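Local coordinates for mandelate racemase (PDB 3OP2), which probably abstracts the alpha-proton of a carboxylate substrate to form a magnesium-stabilised enolate, as a mandelate racemase-like member of the enolase superfamily, at residues L199-Q204 against W225-L230; D67-Q72 against H86-G91; D233-H238 against F262-R267; L13-P18 against L31-I36. One frame throughout, in Å; residues are numbered along the deposited sequence.

Contact 1: residues L199-Q204 against W225-L230. With MG (magnesium ion), chain C; AKG (2-oxoglutaric acid), chain D.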
loop_
_atom_site.group_PDB
_atom_site.type_symbol
_atom_site.label_atom_id
_atom_site.label_comp_id
_atom_site.label_asym_id
_atom_site.label_seq_id
_atom_site.Cartn_x
_atom_site.Cartn_y
_atom_site.Cartn_z
ATOM N N LEU A 199 -7.344 -24.569 14.322
ATOM C CA LEU A 199 -7.488 -23.333 13.579
ATOM C C LEU A 199 -7.499 -23.682 12.097
ATOM O O LEU A 199 -7.012 -24.748 11.696
ATOM C CB LEU A 199 -6.315 -22.401 13.872
ATOM C CG LEU A 199 -6.160 -21.775 15.255
ATOM C CD1 LEU A 199 -6.202 -22.811 16.369
ATOM C CD2 LEU A 199 -4.853 -21.014 15.296
ATOM N N VAL A 200 -8.033 -22.777 11.284
ATOM C CA VAL A 200 -8.189 -23.021 9.859
ATOM C C VAL A 200 -7.806 -21.749 9.104
ATOM O O VAL A 200 -8.062 -20.664 9.599
ATOM C CB VAL A 200 -9.644 -23.483 9.626
ATOM C CG1 VAL A 200 -10.341 -22.758 8.495
ATOM C CG2 VAL A 200 -9.726 -24.985 9.563
ATOM N N ASP A 201 -7.156 -21.882 7.941
ATOM C CA ASP A 201 -6.687 -20.721 7.146
ATOM C C ASP A 201 -7.069 -20.937 5.678
ATOM O O ASP A 201 -6.627 -21.917 5.054
ATOM C CB ASP A 201 -5.159 -20.545 7.287
ATOM C CG ASP A 201 -4.635 -19.222 6.716
ATOM O OD1 ASP A 201 -5.238 -18.621 5.791
ATOM O OD2 ASP A 201 -3.566 -18.767 7.195
ATOM N N ALA A 202 -7.886 -20.039 5.128
ATOM C CA ALA A 202 -8.373 -20.219 3.751
ATOM C C ALA A 202 -7.561 -19.439 2.719
ATOM O O ALA A 202 -7.746 -19.608 1.524
ATOM C CB ALA A 202 -9.855 -19.866 3.645
ATOM N N ASN A 203 -6.666 -18.587 3.201
ATOM C CA ASN A 203 -5.783 -17.795 2.356
ATOM C C ASN A 203 -6.536 -17.009 1.285
ATOM O O ASN A 203 -6.076 -16.914 0.146
ATOM C CB ASN A 203 -4.663 -18.681 1.753
ATOM C CG ASN A 203 -3.715 -19.218 2.810
ATOM O OD1 ASN A 203 -3.794 -20.384 3.205
ATOM N ND2 ASN A 203 -2.833 -18.355 3.302
ATOM N N GLN A 204 -7.691 -16.443 1.668
ATOM C CA GLN A 204 -8.517 -15.606 0.790
ATOM C C GLN A 204 -9.093 -16.362 -0.418
ATOM O O GLN A 204 -9.472 -15.735 -1.407
ATOM C CB GLN A 204 -7.720 -14.399 0.262
ATOM C CG GLN A 204 -6.921 -13.600 1.282
ATOM C CD GLN A 204 -6.293 -12.361 0.661
ATOM O OE1 GLN A 204 -6.987 -11.401 0.311
ATOM N NE2 GLN A 204 -4.970 -12.375 0.519
ATOM N N TRP A 225 -10.649 -20.516 15.003
ATOM C CA TRP A 225 -10.862 -19.417 14.066
ATOM C C TRP A 225 -10.864 -19.839 12.615
ATOM O O TRP A 225 -10.476 -20.962 12.274
ATOM C CB TRP A 225 -9.913 -18.233 14.310
ATOM C CG TRP A 225 -8.458 -18.363 13.875
ATOM C CD1 TRP A 225 -7.981 -18.896 12.706
ATOM C CD2 TRP A 225 -7.309 -17.859 14.582
ATOM N NE1 TRP A 225 -6.608 -18.786 12.667
ATOM C CE2 TRP A 225 -6.172 -18.158 13.803
ATOM C CE3 TRP A 225 -7.134 -17.201 15.812
ATOM C CZ2 TRP A 225 -4.868 -17.819 14.205
ATOM C CZ3 TRP A 225 -5.838 -16.871 16.225
ATOM C CH2 TRP A 225 -4.716 -17.190 15.418
ATOM N N PHE A 226 -11.299 -18.895 11.786
ATOM C CA PHE A 226 -11.434 -19.023 10.367
ATOM C C PHE A 226 -10.612 -17.840 9.833
ATOM O O PHE A 226 -11.063 -16.684 9.856
ATOM C CB PHE A 226 -12.937 -18.871 10.021
ATOM C CG PHE A 226 -13.309 -19.170 8.564
ATOM C CD1 PHE A 226 -12.398 -19.720 7.665
ATOM C CD2 PHE A 226 -14.614 -18.932 8.124
ATOM C CE1 PHE A 226 -12.784 -20.012 6.317
ATOM C CE2 PHE A 226 -15.021 -19.219 6.802
ATOM C CZ PHE A 226 -14.106 -19.762 5.893
ATOM N N GLU A 227 -9.408 -18.138 9.356
ATOM C CA GLU A 227 -8.427 -17.121 8.961
ATOM C C GLU A 227 -8.484 -16.829 7.457
ATOM O O GLU A 227 -8.635 -17.750 6.636
ATOM C CB GLU A 227 -7.006 -17.572 9.387
ATOM C CG GLU A 227 -5.860 -16.600 8.992
ATOM C CD GLU A 227 -4.505 -16.970 9.615
ATOM O OE1 GLU A 227 -4.457 -17.692 10.626
ATOM O OE2 GLU A 227 -3.473 -16.509 9.088
ATOM N N GLU A 228 -8.367 -15.547 7.109
ATOM C CA GLU A 228 -8.538 -15.073 5.728
ATOM C C GLU A 228 -9.597 -15.887 4.946
ATOM O O GLU A 228 -9.281 -16.541 3.943
ATOM C CB GLU A 228 -7.194 -15.050 4.990
ATOM C CG GLU A 228 -6.178 -14.043 5.556
ATOM C CD GLU A 228 -5.050 -13.736 4.567
ATOM O OE1 GLU A 228 -4.413 -14.685 4.054
ATOM O OE2 GLU A 228 -4.797 -12.541 4.308
ATOM N N PRO A 229 -10.857 -15.866 5.425
ATOM C CA PRO A 229 -11.884 -16.653 4.751
ATOM C C PRO A 229 -12.180 -16.081 3.374
ATOM O O PRO A 229 -12.586 -16.814 2.478
ATOM C CB PRO A 229 -13.095 -16.509 5.677
ATOM C CG PRO A 229 -12.898 -15.210 6.365
ATOM C CD PRO A 229 -11.412 -15.068 6.543
ATOM N N LEU A 230 -11.926 -14.783 3.206
ATOM C CA LEU A 230 -12.267 -14.060 1.990
ATOM C C LEU A 230 -11.145 -13.098 1.610
ATOM O O LEU A 230 -10.237 -12.837 2.419
ATOM C CB LEU A 230 -13.517 -13.224 2.235
ATOM C CG LEU A 230 -14.811 -13.847 2.755
ATOM C CD1 LEU A 230 -15.733 -12.720 3.125
ATOM C CD2 LEU A 230 -15.447 -14.711 1.690
HETATM MG MG MG C . -2.578 -16.874 7.247
HETATM C C1 AKG D . 0.172 -17.966 7.525
HETATM O O1 AKG D . 1.298 -18.107 8.040
HETATM O O2 AKG D . -0.831 -17.628 8.202
HETATM C C2 AKG D . -0.003 -18.166 6.086
HETATM O O5 AKG D . -1.115 -17.981 5.610
HETATM C C3 AKG D . 1.144 -18.545 5.171
HETATM C C4 AKG D . 1.708 -19.923 5.513
HETATM C C5 AKG D . 2.428 -20.563 4.331
HETATM O O3 AKG D . 3.191 -19.882 3.600
HETATM O O4 AKG D . 2.252 -21.786 4.126
HETATM O O HOH W 1 -3.964 -16.377 5.703
HETATM O O HOH W 2 -2.958 -15.393 1.833
#
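L199 lays CD2 over one face of the W225 indole, 3.7 Å from the centroid of its six-membered ring, where the parallel strands 197-201 and 225-227 of the enolase-type TIM barrel run side by side in a beta-alpha-beta unit, joined through helix 208-220. Next, V200 N makes a weak 3.2 Å bond to W225 O, while V200 O receives E227 N at 2.9 Å; V200 CG1 lies beside F226 CD1 on the face toward helix 208-220. D201 and E227 take the opposite face, toward the barrel interior, with CG anti to the backbone N in both (chi1 -169° and 178°), which brings their carboxylates together. D201 OD2 and E227 OE2 each bind the magnesium ion at 2.1 Å, and the metal accounts for their closeness; E254, a water and two oxygens of the bound 2-oxoglutarate complete the site. K171 meets E227 OE1 in a salt bridge. A202 N gives an almost straight bond (178°) to E227 O, and A202 CB sits against F226 CE1. N203 closes an Asx turn, its N bonded to D201 OD1, and its ND2 donates to the ligand keto oxygen O5 at 2.9 Å: the strand end grips the metal, the turn after it the ligand. Finally, Q204 N donates to E228 O at 2.8 Å, and Q204 CG touches both L230 O, at 3.6 Å, and E228 CD.

Contact 2: residues D67-Q72 against H86-G91; sequences DVIGPQ and HKVFHG
Q72 turns its side chain toward V88, joining helix 58-73 to helix 81-91 in the N-terminal domain of the enolase superfamily fold; the short helical segments run at 131° to each other. Its CB lies 4.4 Å from V88 CG2. With CG placed beside the backbone N (chi1 -62°) and the chain extended beyond it, the amide lies alongside the second helix: OE1 comes nearest to K87 O, at 3.7 Å, two acceptors that make no hydrogen bond, and then to V88 CA. NE2 folds back to V68 O one turn earlier, a 2.9 Å bond at 167° that fixes the rotation of the amide. Next to it, I69 CG2 meets V88 CG2 at 4.1 Å, the two side chains crossing at about a right angle; A106 of helix 102-121 touches I69, and M107 touches V88. K87 reaches over with a fully extended chain, and its NZ donates to Q72 O at 2.9 Å. NZ also forms a salt bridge with E76. The ammonium group thus bridges the Q72 carbonyl and the E76 carboxylate, a charged bond beside a small aliphatic contact.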
loop_
_atom_site.group_PDB
_atom_site.type_symbol
_atom_site.label_atom_id
_atom_site.label_comp_id
_atom_site.label_asym_id
_atom_site.label_seq_id
_atom_site.Cartn_x
_atom_site.Cartn_y
_atom_site.Cartn_z
ATOM N N ASP A 67 18.123 3.737 1.084
ATOM C CA ASP A 67 18.234 4.939 0.253
ATOM C C ASP A 67 17.058 5.884 0.343
ATOM O O ASP A 67 17.138 7.003 -0.141
ATOM C CB ASP A 67 18.513 4.570 -1.211
ATOM C CG ASP A 67 19.839 3.833 -1.389
ATOM O OD1 ASP A 67 20.876 4.362 -0.947
ATOM O OD2 ASP A 67 19.852 2.726 -1.976
ATOM N N VAL A 68 15.968 5.437 0.961
ATOM C CA VAL A 68 14.799 6.285 1.131
ATOM C C VAL A 68 14.598 6.604 2.613
ATOM O O VAL A 68 14.441 7.761 2.984
ATOM C CB VAL A 68 13.525 5.650 0.514
ATOM C CG1 VAL A 68 12.332 6.559 0.686
ATOM C CG2 VAL A 68 13.733 5.348 -0.966
ATOM N N ILE A 69 14.602 5.585 3.465
ATOM C CA ILE A 69 14.408 5.824 4.891
ATOM C C ILE A 69 15.713 6.307 5.516
ATOM O O ILE A 69 15.729 7.298 6.250
ATOM C CB ILE A 69 13.885 4.563 5.643
ATOM C CG1 ILE A 69 12.485 4.180 5.157
ATOM C CG2 ILE A 69 13.887 4.802 7.153
ATOM C CD1 ILE A 69 11.920 2.910 5.803
ATOM N N GLY A 70 16.795 5.597 5.202
ATOM C CA GLY A 70 18.108 5.810 5.810
ATOM C C GLY A 70 18.546 7.265 5.916
ATOM O O GLY A 70 18.884 7.718 7.011
ATOM N N PRO A 71 18.522 8.006 4.783
ATOM C CA PRO A 71 18.915 9.411 4.748
ATOM C C PRO A 71 18.126 10.269 5.731
ATOM O O PRO A 71 18.633 11.284 6.216
ATOM C CB PRO A 71 18.580 9.830 3.311
ATOM C CG PRO A 71 18.727 8.588 2.525
ATOM C CD PRO A 71 18.226 7.494 3.430
ATOM N N GLN A 72 16.899 9.867 6.035
ATOM C CA GLN A 72 16.060 10.650 6.930
ATOM C C GLN A 72 16.428 10.418 8.397
ATOM O O GLN A 72 16.003 11.167 9.274
ATOM C CB GLN A 72 14.581 10.365 6.667
ATOM C CG GLN A 72 14.134 10.746 5.258
ATOM C CD GLN A 72 12.674 10.440 5.009
ATOM O OE1 GLN A 72 11.787 11.187 5.432
ATOM N NE2 GLN A 72 12.410 9.337 4.315
ATOM N N HIS A 86 7.100 9.108 12.662
ATOM C CA HIS A 86 6.308 10.134 12.011
ATOM C C HIS A 86 7.085 11.075 11.072
ATOM O O HIS A 86 6.514 11.581 10.107
ATOM C CB HIS A 86 5.546 10.910 13.072
ATOM C CG HIS A 86 4.513 10.081 13.780
ATOM N ND1 HIS A 86 3.199 10.011 13.361
ATOM C CD2 HIS A 86 4.607 9.272 14.864
ATOM C CE1 HIS A 86 2.523 9.215 14.171
ATOM N NE2 HIS A 86 3.353 8.753 15.092
ATOM N N LYS A 87 8.375 11.302 11.344
ATOM C CA LYS A 87 9.246 12.025 10.406
ATOM C C LYS A 87 9.325 11.281 9.066
ATOM O O LYS A 87 9.243 11.884 7.999
ATOM C CB LYS A 87 10.658 12.210 10.977
ATOM C CG LYS A 87 11.584 12.973 10.030
ATOM C CD LYS A 87 13.029 13.015 10.505
ATOM C CE LYS A 87 13.849 13.933 9.603
ATOM N NZ LYS A 87 15.303 13.886 9.917
ATOM N N VAL A 88 9.482 9.968 9.142
ATOM C CA VAL A 88 9.552 9.118 7.960
ATOM C C VAL A 88 8.195 8.990 7.279
ATOM O O VAL A 88 8.070 9.268 6.084
ATOM C CB VAL A 88 10.129 7.718 8.314
ATOM C CG1 VAL A 88 9.907 6.693 7.175
ATOM C CG2 VAL A 88 11.611 7.845 8.649
ATOM N N PHE A 89 7.187 8.584 8.052
ATOM C CA PHE A 89 5.865 8.256 7.517
ATOM C C PHE A 89 5.200 9.449 6.857
ATOM O O PHE A 89 4.538 9.292 5.834
ATOM C CB PHE A 89 4.959 7.682 8.610
ATOM C CG PHE A 89 3.580 7.291 8.130
ATOM C CD1 PHE A 89 3.339 6.016 7.623
ATOM C CD2 PHE A 89 2.513 8.195 8.207
ATOM C CE1 PHE A 89 2.060 5.643 7.187
ATOM C CE2 PHE A 89 1.231 7.836 7.774
ATOM C CZ PHE A 89 1.003 6.556 7.263
ATOM N N HIS A 90 5.371 10.635 7.433
ATOM C CA HIS A 90 4.707 11.828 6.916
ATOM C C HIS A 90 5.618 12.678 6.024
ATOM O O HIS A 90 5.144 13.526 5.258
ATOM C CB HIS A 90 4.103 12.643 8.063
ATOM C CG HIS A 90 3.020 11.921 8.803
ATOM N ND1 HIS A 90 1.735 11.808 8.319
ATOM C CD2 HIS A 90 3.036 11.254 9.982
ATOM C CE1 HIS A 90 1.003 11.112 9.173
ATOM N NE2 HIS A 90 1.770 10.763 10.190
ATOM N N GLY A 91 6.921 12.427 6.108
ATOM C CA GLY A 91 7.899 13.124 5.282
ATOM C C GLY A 91 8.013 12.539 3.888
ATOM O O GLY A 91 7.891 13.270 2.897
#

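Contact 3: residues D233-H238 against F262-R267; sequences DDIEGH and FNDYIR
I235 covers a face of the Y265 ring and H238 receives its edge, where helix 235-243 packs on helix 259-267 outside the barrel. This is the tight part. I235 CG1 lies over the tyrosine face, 4.0 Å from the ring centroid, and the extended second torsion (chi2 -162°) carries CD1 on to D264, 3.3 Å from OD2. Y265 turns its CE2 edge onto the imidazole face of H238 in a T-shaped stack, centroids 5.0 Å apart and planes at 79°. The imidazole is held by the N-cap residue of its own helix: ND1 donates to D234 O at 2.8 Å, from above the carbonyl plane but within the ring's own plane. D234 also accepts G237 N on OD1 at 2.9 Å and pairs with R208. Packing thins out at the partly exposed D233, whose N comes only to 4.4 Å from Y265 OH. Two polar groups are buried with partners: the Y265 hydroxyl is bonded to I232 O, and D264 OD1 forms a salt bridge with R267 of the second subunit, where a D264 carboxylate of that subunit also lies close by. The contact therefore couples aliphatic and aromatic packing to a charged dimer interface, where the arginines probably offset the repulsion between the two carboxylates.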
loop_
_atom_site.group_PDB
_atom_site.type_symbol
_atom_site.label_atom_id
_atom_site.label_comp_id
_atom_site.label_asym_id
_atom_site.label_seq_id
_atom_site.Cartn_x
_atom_site.Cartn_y
_atom_site.Cartn_z
ATOM N N ASP A 233 -10.190 -7.432 0.768
ATOM C CA ASP A 233 -10.897 -6.252 0.289
ATOM C C ASP A 233 -12.409 -6.325 0.499
ATOM O O ASP A 233 -13.120 -5.355 0.247
ATOM C CB ASP A 233 -10.557 -6.007 -1.189
ATOM C CG ASP A 233 -9.100 -5.612 -1.384
ATOM O OD1 ASP A 233 -8.667 -4.620 -0.756
ATOM O OD2 ASP A 233 -8.377 -6.294 -2.148
ATOM N N ASP A 234 -12.897 -7.469 0.967
ATOM C CA ASP A 234 -14.333 -7.662 1.171
ATOM C C ASP A 234 -14.697 -7.618 2.655
ATOM O O ASP A 234 -14.948 -8.655 3.270
ATOM C CB ASP A 234 -14.801 -8.973 0.515
ATOM C CG ASP A 234 -16.322 -9.183 0.605
ATOM O OD1 ASP A 234 -17.066 -8.236 0.954
ATOM O OD2 ASP A 234 -16.775 -10.315 0.302
ATOM N N ILE A 235 -14.714 -6.412 3.222
ATOM C CA ILE A 235 -15.026 -6.203 4.641
ATOM C C ILE A 235 -16.460 -6.641 5.002
ATOM O O ILE A 235 -16.692 -7.284 6.029
ATOM C CB ILE A 235 -14.779 -4.718 5.027
ATOM C CG1 ILE A 235 -13.321 -4.362 4.710
ATOM C CG2 ILE A 235 -15.147 -4.463 6.490
ATOM C CD1 ILE A 235 -12.786 -3.141 5.382
ATOM N N GLU A 236 -17.407 -6.289 4.139
ATOM C CA GLU A 236 -18.804 -6.662 4.290
ATOM C C GLU A 236 -18.979 -8.185 4.359
ATOM O O GLU A 236 -19.723 -8.695 5.194
ATOM C CB GLU A 236 -19.631 -6.038 3.141
ATOM C CG GLU A 236 -21.136 -6.371 3.122
ATOM C CD GLU A 236 -21.920 -5.891 4.356
ATOM O OE1 GLU A 236 -21.387 -5.115 5.199
ATOM O OE2 GLU A 236 -23.100 -6.299 4.470
ATOM N N GLY A 237 -18.271 -8.911 3.503
ATOM C CA GLY A 237 -18.284 -10.378 3.546
ATOM C C GLY A 237 -17.876 -10.945 4.897
ATOM O O GLY A 237 -18.498 -11.883 5.400
ATOM N N HIS A 238 -16.822 -10.377 5.484
ATOM C CA HIS A 238 -16.371 -10.751 6.824
ATOM C C HIS A 238 -17.436 -10.439 7.890
ATOM O O HIS A 238 -17.647 -11.226 8.811
ATOM C CB HIS A 238 -15.061 -10.026 7.173
ATOM C CG HIS A 238 -13.864 -10.544 6.439
ATOM N ND1 HIS A 238 -13.523 -10.121 5.169
ATOM C CD2 HIS A 238 -12.916 -11.442 6.808
ATOM C CE1 HIS A 238 -12.421 -10.747 4.785
ATOM N NE2 HIS A 238 -12.032 -11.550 5.762
ATOM N N PHE A 262 -7.397 -1.983 9.620
ATOM C CA PHE A 262 -7.931 -2.655 10.807
ATOM C C PHE A 262 -9.107 -1.906 11.429
ATOM O O PHE A 262 -10.094 -2.529 11.828
ATOM C CB PHE A 262 -6.823 -2.951 11.829
ATOM C CG PHE A 262 -5.914 -4.064 11.400
ATOM C CD1 PHE A 262 -6.309 -5.398 11.538
ATOM C CD2 PHE A 262 -4.686 -3.784 10.809
ATOM C CE1 PHE A 262 -5.483 -6.433 11.117
ATOM C CE2 PHE A 262 -3.850 -4.814 10.392
ATOM C CZ PHE A 262 -4.253 -6.140 10.540
ATOM N N ASN A 263 -9.018 -0.581 11.480
ATOM C CA ASN A 263 -10.133 0.258 11.952
ATOM C C ASN A 263 -11.397 0.050 11.127
ATOM O O ASN A 263 -12.489 -0.080 11.676
ATOM C CB ASN A 263 -9.751 1.737 11.916
ATOM C CG ASN A 263 -8.771 2.124 13.009
ATOM O OD1 ASN A 263 -8.062 3.135 12.887
ATOM N ND2 ASN A 263 -8.717 1.327 14.080
ATOM N N ASP A 264 -11.233 0.018 9.806
ATOM C CA ASP A 264 -12.324 -0.276 8.875
ATOM C C ASP A 264 -13.001 -1.605 9.240
ATOM O O ASP A 264 -14.213 -1.672 9.307
ATOM C CB ASP A 264 -11.780 -0.312 7.440
ATOM C CG ASP A 264 -12.840 -0.015 6.376
ATOM O OD1 ASP A 264 -14.051 0.102 6.686
ATOM O OD2 ASP A 264 -12.446 0.091 5.192
ATOM N N TYR A 265 -12.220 -2.656 9.487
ATOM C CA TYR A 265 -12.786 -3.951 9.913
ATOM C C TYR A 265 -13.540 -3.875 11.238
ATOM O O TYR A 265 -14.637 -4.429 11.363
ATOM C CB TYR A 265 -11.708 -5.040 9.996
ATOM C CG TYR A 265 -11.473 -5.765 8.694
ATOM C CD1 TYR A 265 -10.593 -5.256 7.742
ATOM C CD2 TYR A 265 -12.133 -6.964 8.417
ATOM C CE1 TYR A 265 -10.373 -5.928 6.528
ATOM C CE2 TYR A 265 -11.926 -7.640 7.220
ATOM C CZ TYR A 265 -11.045 -7.113 6.279
ATOM O OH TYR A 265 -10.825 -7.773 5.101
ATOM N N ILE A 266 -12.940 -3.200 12.220
ATOM C CA ILE A 266 -13.557 -3.011 13.534
ATOM C C ILE A 266 -14.870 -2.228 13.441
ATOM O O ILE A 266 -15.892 -2.686 13.942
ATOM C CB ILE A 266 -12.592 -2.317 14.538
ATOM C CG1 ILE A 266 -11.392 -3.232 14.839
ATOM C CG2 ILE A 266 -13.331 -1.933 15.841
ATOM C CD1 ILE A 266 -10.336 -2.607 15.752
ATOM N N ARG A 267 -14.823 -1.066 12.786
ATOM C CA ARG A 267 -15.986 -0.175 12.599
ATOM C C ARG A 267 -17.177 -0.915 12.003
ATOM O O ARG A 267 -18.332 -0.593 12.273
ATOM C CB ARG A 267 -15.615 0.990 11.661
ATOM C CG ARG A 267 -14.869 2.159 12.316
ATOM C CD ARG A 267 -13.896 2.875 11.343
ATOM N NE ARG A 267 -14.475 3.161 10.022
ATOM C CZ ARG A 267 -13.765 3.372 8.911
ATOM N NH1 ARG A 267 -14.392 3.626 7.768
ATOM N NH2 ARG A 267 -12.434 3.327 8.934
#

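Contact 4: residues L13-P18 against L31-I36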
loop_
_atom_site.group_PDB
_atom_site.type_symbol
_atom_site.label_atom_id
_atom_site.label_comp_id
_atom_site.label_asym_id
_atom_site.label_seq_id
_atom_site.Cartn_x
_atom_site.Cartn_y
_atom_site.Cartn_z
ATOM N N LEU A 13 19.469 -11.396 2.406
ATOM C CA LEU A 13 19.898 -12.755 2.731
ATOM C C LEU A 13 19.047 -13.792 2.018
ATOM O O LEU A 13 17.847 -13.615 1.868
ATOM C CB LEU A 13 19.844 -13.002 4.239
ATOM C CG LEU A 13 20.597 -12.046 5.168
ATOM C CD1 LEU A 13 20.326 -12.398 6.610
ATOM C CD2 LEU A 13 22.101 -12.087 4.860
ATOM N N SER A 14 19.680 -14.884 1.597
ATOM C CA SER A 14 18.996 -15.921 0.827
ATOM C C SER A 14 19.580 -17.304 1.147
ATOM O O SER A 14 20.797 -17.473 1.122
ATOM C CB SER A 14 19.129 -15.601 -0.662
ATOM O OG SER A 14 18.420 -16.535 -1.450
ATOM N N THR A 15 18.719 -18.273 1.477
ATOM C CA THR A 15 19.169 -19.646 1.778
ATOM C C THR A 15 18.417 -20.670 0.927
ATOM O O THR A 15 17.189 -20.613 0.842
ATOM C CB THR A 15 19.034 -20.018 3.291
ATOM O OG1 THR A 15 17.659 -19.969 3.691
ATOM C CG2 THR A 15 19.828 -19.064 4.168
ATOM N N PRO A 16 19.151 -21.619 0.301
ATOM C CA PRO A 16 18.503 -22.548 -0.629
ATOM C C PRO A 16 17.570 -23.549 0.063
ATOM O O PRO A 16 17.897 -24.058 1.136
ATOM C CB PRO A 16 19.687 -23.268 -1.280
ATOM C CG PRO A 16 20.764 -23.240 -0.248
ATOM C CD PRO A 16 20.596 -21.896 0.442
ATOM N N ILE A 17 16.415 -23.806 -0.543
ATOM C CA ILE A 17 15.479 -24.808 -0.043
ATOM C C ILE A 17 15.922 -26.164 -0.604
ATOM O O ILE A 17 15.993 -26.331 -1.828
ATOM C CB ILE A 17 14.013 -24.471 -0.423
ATOM C CG1 ILE A 17 13.549 -23.202 0.320
ATOM C CG2 ILE A 17 13.069 -25.632 -0.097
ATOM C CD1 ILE A 17 12.243 -22.583 -0.206
ATOM N N PRO A 18 16.256 -27.123 0.289
ATOM C CA PRO A 18 16.678 -28.446 -0.171
ATOM C C PRO A 18 15.541 -29.232 -0.815
ATOM O O PRO A 18 15.737 -29.819 -1.854
ATOM C CB PRO A 18 17.166 -29.137 1.111
ATOM C CG PRO A 18 16.504 -28.438 2.217
ATOM C CD PRO A 18 16.321 -27.010 1.762
ATOM N N LEU A 31 12.276 -21.792 -4.200
ATOM C CA LEU A 31 13.719 -21.957 -4.389
ATOM C C LEU A 31 14.573 -21.623 -3.170
ATOM O O LEU A 31 15.483 -22.389 -2.812
ATOM C CB LEU A 31 14.206 -21.128 -5.586
ATOM C CG LEU A 31 13.671 -21.462 -6.975
ATOM C CD1 LEU A 31 14.228 -20.491 -7.998
ATOM C CD2 LEU A 31 14.030 -22.888 -7.354
ATOM N N ASN A 32 14.280 -20.474 -2.558
ATOM C CA ASN A 32 15.074 -19.909 -1.479
ATOM C C ASN A 32 14.186 -19.303 -0.406
ATOM O O ASN A 32 13.122 -18.759 -0.714
ATOM C CB ASN A 32 15.974 -18.784 -2.003
ATOM C CG ASN A 32 16.960 -19.247 -3.049
ATOM O OD1 ASN A 32 17.979 -19.855 -2.729
ATOM N ND2 ASN A 32 16.679 -18.934 -4.308
ATOM N N ARG A 33 14.632 -19.379 0.844
ATOM C CA ARG A 33 14.059 -18.562 1.914
ATOM C C ARG A 33 14.864 -17.273 1.967
ATOM O O ARG A 33 16.101 -17.298 1.929
ATOM C CB ARG A 33 14.100 -19.294 3.255
ATOM C CG ARG A 33 13.635 -20.736 3.144
ATOM C CD ARG A 33 13.147 -21.294 4.462
ATOM N NE ARG A 33 11.802 -20.834 4.805
ATOM C CZ ARG A 33 10.678 -21.449 4.439
ATOM N NH1 ARG A 33 10.722 -22.557 3.700
ATOM N NH2 ARG A 33 9.503 -20.953 4.809
ATOM N N GLN A 34 14.161 -16.147 2.025
ATOM C CA GLN A 34 14.805 -14.844 1.910
ATOM C C GLN A 34 14.337 -13.864 2.986
ATOM O O GLN A 34 13.219 -13.960 3.491
ATOM C CB GLN A 34 14.604 -14.267 0.498
ATOM C CG GLN A 34 15.225 -15.158 -0.602
ATOM C CD GLN A 34 15.149 -14.577 -1.996
ATOM O OE1 GLN A 34 14.292 -13.748 -2.306
ATOM N NE2 GLN A 34 16.043 -15.028 -2.857
HETATM N N MSE A 35 15.223 -12.940 3.350
HETATM C CA MSE A 35 14.896 -11.911 4.316
HETATM C C MSE A 35 15.860 -10.745 4.150
HETATM O O MSE A 35 16.948 -10.902 3.592
HETATM C CB MSE A 35 14.977 -12.456 5.744
HETATM C CG MSE A 35 16.409 -12.746 6.204
HETATM SE SE MSE A 35 16.580 -13.190 8.090
HETATM C CE MSE A 35 16.099 -11.450 8.881
ATOM N N ILE A 36 15.433 -9.580 4.629
ATOM C CA ILE A 36 16.322 -8.457 4.866
ATOM C C ILE A 36 16.626 -8.433 6.355
ATOM O O ILE A 36 15.719 -8.477 7.182
ATOM C CB ILE A 36 15.670 -7.106 4.482
ATOM C CG1 ILE A 36 15.463 -6.997 2.966
ATOM C CG2 ILE A 36 16.472 -5.914 5.061
ATOM C CD1 ILE A 36 16.718 -6.798 2.157
HETATM O O HOH W 3 15.794 -24.958 -3.978
#
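L13 to P16 pair with N32 to M35 as antiparallel neighbours in the three-stranded sheet of the N-terminal domain, the capping domain in the enolase superfamily. Backbone bonds come first. L13 and M35 exchange bonds, as do T15 and R33, whose T15 N to R33 O and R33 N to T15 O bonds both measure 2.8 Å. Beyond the last bridge I17 N still donates to L31 O at 2.8 Å. Polar side chains gather on the face carrying S14, N32 and Q34. Q34 NE2 donates to S14 OG at 3.1 Å with the hydroxyl near the amide plane, and also to E378 O; S14 OG bonds to the E378 carboxylate as well, so the C-terminal tail lies over this face, and N32 ND2 holds P379 O. L13 and the selenomethionine M35 make the apolar pair on the other face, lying side by side with L13 CD1 4.0 Å from M35 CG, against helices 367-372 and 336-339. Past the last bridge, I17 CG1 meets R33 CG at 3.8 Å, the side chains crossing at about a right angle; the R33 side chain is about 7 Å from the bound 2-oxoglutarate, consistent with the capping domain bordering the active site. One water links the two segment ends, donating to I17 O at 2.6 Å and to L31 O at 2.8 Å.

Along the chain the order is contact 4, contact 2, contact 1, contact 3. The first two belong to the N-terminal capping domain, one in its antiparallel sheet and the other between helices 58-73 and 81-91, with centres about 28 Å apart. The last two belong to the barrel domain. Contacts 1 and 3, about 15 Å apart between centres, touch directly: L230 CD1 packs 3.3 Å from G237 C, helix 235-243 following strand 225-227 in the chain. Through them the magnesium-binding strand ends adjoin a helix pair at the subunit interface. Contacts 4 and 1 lie in different domains, about 13 Å apart at nearest atoms, consistent with both domains bordering the ligand site.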